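Local coordinates for protein putative transcriptional regulator (Salmonella typhimurium, PDB 1YYV) that is a putative HxlR-family transcriptional regulator that probably binds DNA through a winged helix-turn-helix domain and probably works as a dimer, at the interface of chains A and B. Sequence-based numbering; all coordinates share one arbitrary frame. Chains: chain A/B, putative transcriptional regulator.

Contact 1: the interface of chains A and B. Residues chain A 15-16; chain B 114-115, 118.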
loop_
_atom_site.group_PDB
_atom_site.type_symbol
_atom_site.label_atom_id
_atom_site.label_comp_id
_atom_site.label_asym_id
_atom_site.label_seq_id
_atom_site.Cartn_x
_atom_site.Cartn_y
_atom_site.Cartn_z
ATOM N N GLU A 15 -11.160 -12.828 9.692
ATOM C CA GLU A 15 -10.145 -12.443 8.722
ATOM C C GLU A 15 -10.771 -11.454 7.764
ATOM O O GLU A 15 -11.981 -11.493 7.518
ATOM C CB GLU A 15 -9.561 -13.676 8.019
ATOM C CG GLU A 15 -8.685 -14.509 9.021
ATOM C CD GLU A 15 -8.020 -15.764 8.418
ATOM O OE1 GLU A 15 -7.659 -15.783 7.215
ATOM O OE2 GLU A 15 -7.848 -16.744 9.177
ATOM N N GLY A 16 -9.972 -10.513 7.280
ATOM C CA GLY A 16 -10.509 -9.472 6.451
ATOM C C GLY A 16 -10.826 -9.888 5.033
ATOM O O GLY A 16 -10.324 -10.916 4.487
ATOM N N GLU B 114 -5.319 -9.071 5.654
ATOM C CA GLU B 114 -6.563 -9.742 5.918
ATOM C C GLU B 114 -6.406 -10.844 6.981
ATOM O O GLU B 114 -7.233 -10.960 7.882
ATOM C CB GLU B 114 -7.128 -10.344 4.633
ATOM C CG GLU B 114 -7.596 -9.365 3.579
ATOM C CD GLU B 114 -7.987 -10.136 2.278
ATOM O OE1 GLU B 114 -7.466 -11.238 2.087
ATOM O OE2 GLU B 114 -8.812 -9.681 1.439
ATOM N N LEU B 115 -5.341 -11.636 6.863
ATOM C CA LEU B 115 -5.040 -12.705 7.811
ATOM C C LEU B 115 -4.826 -12.191 9.243
ATOM O O LEU B 115 -5.335 -12.777 10.221
ATOM C CB LEU B 115 -3.832 -13.548 7.315
ATOM C CG LEU B 115 -3.229 -14.654 8.240
ATOM C CD1 LEU B 115 -4.265 -15.660 8.703
ATOM C CD2 LEU B 115 -2.064 -15.382 7.530
ATOM N N PRO B 118 -7.594 -9.790 12.869
ATOM C CA PRO B 118 -7.975 -9.942 14.303
ATOM C C PRO B 118 -6.986 -9.369 15.346
ATOM O O PRO B 118 -7.417 -8.785 16.342
ATOM C CB PRO B 118 -8.112 -11.455 14.497
ATOM C CG PRO B 118 -8.238 -12.029 13.107
ATOM C CD PRO B 118 -7.667 -11.054 12.120
#
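A:Glu15 lies against the end of a chain B helix, its side chain running alongside that of B:Leu115 with both pointing the same way. The pair accounts for most of the surface buried here, 50 Å² on the glutamate and 35 Å² on the leucine. One methyl branch does the touching: CD1 of B:Leu115 sits 3.8 Å from the carboxylate carbon CD of A:Glu15 and 3.7 Å from its oxygen OE1. The glutamate is extended beyond CG (chi2 -179°), which carries the carboxylate out as far as this methyl; the contact is one of packing, with the methyl over the face of the carboxylate.

Next along the chain, A:Gly16 supplies the polar anchor. Its backbone N donates a hydrogen bond to the carbonyl O of B:Glu114 at 2.8 Å, nearly straight at the hydrogen (167°) although the donor stands 32° from the carbonyl plane. The side chain of B:Glu114 then passes beside the same glycine, its CG 3.3 Å from the carbonyl O of A:Gly16. The hydrogen bond holds the main chain of A:Gly16, which the aliphatic stem of B:Glu114 flanks. B:Pro118 adds a marginal contact through its ring.

The site joins the loop of chain A ahead of helix 25-33 to the last turn of chain B helix 107-115, close to where helix 117-125 begins.

Contact 2: the interface of chains A and B. Residues chain A 25, 28-29, 32, 78; chain B 113, 117, 120.
B:Ile113 and A:Val28 form the apolar centre, sliding past each other in opposite directions where the C-terminal helices of chain B meet helix 25-33 of chain A. The branches of the isoleucine divide the work. Its CG2 methyl lies 4.0 Å from CG1 of A:Val28 and also reaches A:Ser25, while CD1 at the end of the longer arm goes deeper along the helix. That arm is nearly extended (chi2 158°), which brings CD1 to 3.9 Å from the CA of A:Leu29. A:Leu29 crosses it at about a right angle, whereas A:Val32 meets it tip to tip, CG2 to CD1 at 3.9 Å.

The two methyls of A:Val28 also face different partners. With CG1 anti to the backbone N (chi1 179°) and turned to the isoleucine, CG2 is placed against B:Val120, 3.7 Å from its CG1. B:Val120 uses its other methyl, CG2, on A:Phe78, touching the outer end of the ring at CZ (3.8 Å). The edge of this ring also has CG1 of A:Val28 in its plane, a packing within chain A that helps set the aromatic group beside the interface.

Toward the polar rim, B:Leu117 directs CD1 at the start of helix 25-33, near the backbone N of A:Ser25. On the same residue, the CB of A:Ser25 packs 3.7 Å from CG2 of B:Ile113.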
loop_
_atom_site.group_PDB
_atom_site.type_symbol
_atom_site.label_atom_id
_atom_site.label_comp_id
_atom_site.label_asym_id
_atom_site.label_seq_id
_atom_site.Cartn_x
_atom_site.Cartn_y
_atom_site.Cartn_z
ATOM N N SER A 25 -9.958 -3.914 7.123
ATOM C CA SER A 25 -8.653 -4.186 6.505
ATOM C C SER A 25 -8.272 -3.081 5.518
ATOM O O SER A 25 -7.077 -2.843 5.264
ATOM C CB SER A 25 -8.648 -5.559 5.800
ATOM O OG SER A 25 -9.723 -5.646 4.872
ATOM N N VAL A 28 -6.473 -0.417 7.671
ATOM C CA VAL A 28 -5.109 -0.921 7.875
ATOM C C VAL A 28 -4.283 -0.797 6.606
ATOM O O VAL A 28 -3.165 -0.349 6.648
ATOM C CB VAL A 28 -5.117 -2.378 8.349
ATOM C CG1 VAL A 28 -3.660 -2.920 8.540
ATOM C CG2 VAL A 28 -6.045 -2.526 9.598
ATOM N N LEU A 29 -4.841 -1.161 5.471
ATOM C CA LEU A 29 -4.120 -1.028 4.200
ATOM C C LEU A 29 -3.733 0.430 3.893
ATOM O O LEU A 29 -2.616 0.687 3.539
ATOM C CB LEU A 29 -4.913 -1.671 3.066
ATOM C CG LEU A 29 -4.432 -1.316 1.670
ATOM C CD1 LEU A 29 -3.242 -2.180 1.295
ATOM C CD2 LEU A 29 -5.574 -1.406 0.651
ATOM N N VAL A 32 -0.796 1.599 6.235
ATOM C CA VAL A 32 0.559 1.025 6.051
ATOM C C VAL A 32 1.127 1.363 4.678
ATOM O O VAL A 32 2.309 1.129 4.383
ATOM C CB VAL A 32 0.651 -0.522 6.423
ATOM C CG1 VAL A 32 0.007 -0.796 7.775
ATOM C CG2 VAL A 32 0.039 -1.443 5.333
ATOM N N PHE A 78 1.465 -1.752 15.554
ATOM C CA PHE A 78 2.691 -1.933 14.808
ATOM C C PHE A 78 3.880 -1.227 15.468
ATOM O O PHE A 78 5.042 -1.525 15.139
ATOM C CB PHE A 78 2.534 -1.445 13.354
ATOM C CG PHE A 78 1.396 -2.102 12.590
ATOM C CD1 PHE A 78 1.174 -3.490 12.664
ATOM C CD2 PHE A 78 0.572 -1.343 11.778
ATOM C CE1 PHE A 78 0.153 -4.091 11.951
ATOM C CE2 PHE A 78 -0.451 -1.934 11.052
ATOM C CZ PHE A 78 -0.670 -3.305 11.142
ATOM N N ILE B 113 -2.469 -8.582 5.644
ATOM C CA ILE B 113 -3.408 -7.675 6.299
ATOM C C ILE B 113 -4.721 -8.361 6.615
ATOM O O ILE B 113 -5.185 -8.266 7.721
ATOM C CB ILE B 113 -3.657 -6.365 5.463
ATOM C CG1 ILE B 113 -2.417 -5.435 5.560
ATOM C CG2 ILE B 113 -4.931 -5.644 5.967
ATOM C CD1 ILE B 113 -2.298 -4.472 4.460
ATOM N N LEU B 117 -5.851 -9.320 10.493
ATOM C CA LEU B 117 -6.841 -8.331 10.949
ATOM C C LEU B 117 -7.265 -8.543 12.447
ATOM O O LEU B 117 -7.296 -7.597 13.212
ATOM C CB LEU B 117 -8.065 -8.290 9.991
ATOM C CG LEU B 117 -9.117 -7.188 10.260
ATOM C CD1 LEU B 117 -8.539 -5.696 10.238
ATOM C CD2 LEU B 117 -10.278 -7.341 9.295
ATOM N N VAL B 120 -4.801 -6.899 14.847
ATOM C CA VAL B 120 -4.935 -5.440 14.711
ATOM C C VAL B 120 -6.151 -4.882 15.449
ATOM O O VAL B 120 -6.056 -3.913 16.175
ATOM C CB VAL B 120 -4.925 -4.996 13.228
ATOM C CG1 VAL B 120 -5.330 -3.538 13.106
ATOM C CG2 VAL B 120 -3.543 -5.218 12.634
#

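Contact 3: the interface of chains A and B. Residues chain A 24, 27-28, 31, 75-76; chain B 120, 124.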
loop_
_atom_site.group_PDB
_atom_site.type_symbol
_atom_site.label_atom_id
_atom_site.label_comp_id
_atom_site.label_asym_id
_atom_site.label_seq_id
_atom_site.Cartn_x
_atom_site.Cartn_y
_atom_site.Cartn_z
ATOM N N PRO A 24 -12.645 -3.358 7.902
ATOM C CA PRO A 24 -11.533 -2.541 8.453
ATOM C C PRO A 24 -10.117 -2.843 7.892
ATOM O O PRO A 24 -9.159 -2.102 8.175
ATOM C CB PRO A 24 -11.591 -2.837 9.968
ATOM C CG PRO A 24 -12.967 -3.435 10.216
ATOM C CD PRO A 24 -13.289 -4.191 8.938
ATOM N N GLU A 27 -8.755 0.103 5.996
ATOM C CA GLU A 27 -8.141 1.123 6.813
ATOM C C GLU A 27 -6.700 0.796 7.189
ATOM O O GLU A 27 -5.818 1.625 7.050
ATOM C CB GLU A 27 -8.976 1.311 8.083
ATOM C CG GLU A 27 -10.177 2.126 7.838
ATOM C CD GLU A 27 -9.794 3.527 7.377
ATOM O OE1 GLU A 27 -10.409 4.023 6.392
ATOM O OE2 GLU A 27 -8.865 4.130 7.992
ATOM N N VAL A 28 -6.473 -0.417 7.671
ATOM C CA VAL A 28 -5.109 -0.921 7.875
ATOM C C VAL A 28 -4.283 -0.797 6.606
ATOM O O VAL A 28 -3.165 -0.349 6.648
ATOM C CB VAL A 28 -5.117 -2.378 8.349
ATOM C CG1 VAL A 28 -3.660 -2.920 8.540
ATOM C CG2 VAL A 28 -6.045 -2.526 9.598
ATOM N N HIS A 31 -3.364 2.875 6.204
ATOM C CA HIS A 31 -2.308 3.295 7.139
ATOM C C HIS A 31 -0.920 2.831 6.733
ATOM O O HIS A 31 0.034 3.593 6.862
ATOM C CB HIS A 31 -2.615 2.874 8.582
ATOM C CG HIS A 31 -3.926 3.412 9.082
ATOM N ND1 HIS A 31 -4.628 2.842 10.133
ATOM C CD2 HIS A 31 -4.665 4.469 8.663
ATOM C CE1 HIS A 31 -5.728 3.543 10.347
ATOM N NE2 HIS A 31 -5.785 4.516 9.456
ATOM N N GLN A 75 -1.906 2.541 17.175
ATOM C CA GLN A 75 -3.165 1.937 17.600
ATOM C C GLN A 75 -3.530 0.689 16.814
ATOM O O GLN A 75 -4.319 -0.119 17.315
ATOM C CB GLN A 75 -4.339 2.930 17.785
ATOM C CG GLN A 75 -4.631 3.853 16.629
ATOM C CD GLN A 75 -5.257 5.191 17.076
ATOM O OE1 GLN A 75 -5.004 5.675 18.184
ATOM N NE2 GLN A 75 -6.041 5.810 16.181
ATOM N N ASP A 76 -2.919 0.511 15.632
ATOM C CA ASP A 76 -3.013 -0.738 14.876
ATOM C C ASP A 76 -2.160 -1.835 15.525
ATOM O O ASP A 76 -2.435 -3.001 15.369
ATOM C CB ASP A 76 -2.605 -0.527 13.413
ATOM C CG ASP A 76 -3.715 0.156 12.571
ATOM O OD1 ASP A 76 -4.848 0.321 13.079
ATOM O OD2 ASP A 76 -3.456 0.547 11.398
ATOM N N VAL B 120 -4.801 -6.899 14.847
ATOM C CA VAL B 120 -4.935 -5.440 14.711
ATOM C C VAL B 120 -6.151 -4.882 15.449
ATOM O O VAL B 120 -6.056 -3.913 16.175
ATOM C CB VAL B 120 -4.925 -4.996 13.228
ATOM C CG1 VAL B 120 -5.330 -3.538 13.106
ATOM C CG2 VAL B 120 -3.543 -5.218 12.634
ATOM N N ARG B 124 -6.454 -2.309 18.798
ATOM C CA ARG B 124 -7.267 -1.098 18.723
ATOM C C ARG B 124 -8.081 -0.833 19.989
ATOM O O ARG B 124 -8.124 0.299 20.450
ATOM C CB ARG B 124 -8.131 -1.063 17.461
ATOM C CG ARG B 124 -7.320 -0.789 16.207
ATOM C CD ARG B 124 -8.089 0.062 15.216
ATOM N NE ARG B 124 -7.661 -0.188 13.841
ATOM C CZ ARG B 124 -7.986 0.573 12.791
ATOM N NH1 ARG B 124 -8.734 1.678 12.959
ATOM N NH2 ARG B 124 -7.532 0.257 11.578
#
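On one face of the guanidinium of B:Arg124, 2.4 Å off its plane and displaced toward the NE and NH2 side, stands OD1 of A:Asp76; CG2 of A:Val28 lies at the edge, in plane, 3.7 Å from NH2. The imidazole of A:His31 comes from the opposite direction, turned 34° from the guanidinium. Over the centre of one ring face rests the backbone O of A:Glu27; at the edge stands CG of A:Asp76.

A:Asp76 connects the two flat groups. Its OD2 accepts a hydrogen bond from ND1 of A:His31 at 2.9 Å; the oxygen lies in the imidazole plane, while the donor meets its syn side somewhat out of the carboxylate plane. Its OD1 makes a salt bridge to NE of B:Arg124 at 3.0 Å. The oxygen lies off the plane of the N-H bonds, the groups inclined by 39°, so the pairing is probably more electrostatic than a directed hydrogen bond. The second-shell histidine probably helps fix the rotation of the carboxylate.

The arginine as a whole buries 99 Å²; its aliphatic stem runs beside the end of helix 66-76, CG 3.3 Å from the carbonyl O of A:Gln75. The bend at chi2 (-144°) helps steer the chain toward the aspartate. B:Val120 CG1 packs 3.7 Å from O of A:Asp76.

The site ties helix 117-125 of one subunit to helices 25-33 and 66-76 of the other, adding a charge pair across the interface that probably helps orient the subunits.

Contacts 2 and 3 adjoin, their C-alpha centres about 5 Å apart, and share A:Val28 and B:Val120; contact 1 lies about 8 Å from contact 2 and 11 Å from contact 3. They follow the C-terminal region of chain B, from helix 107-115 at contacts 1 and 2 to helix 117-125, which reaches all three. On chain A they pass from the N-terminal loop to helix 25-33 and the end of helix 66-76. Backbone bonding, apolar packing and a charge pair succeed one another, and two-fold symmetry repeats the series, consistent with a dimer in which the N-terminal region of each chain packs on the other's C-terminal helices.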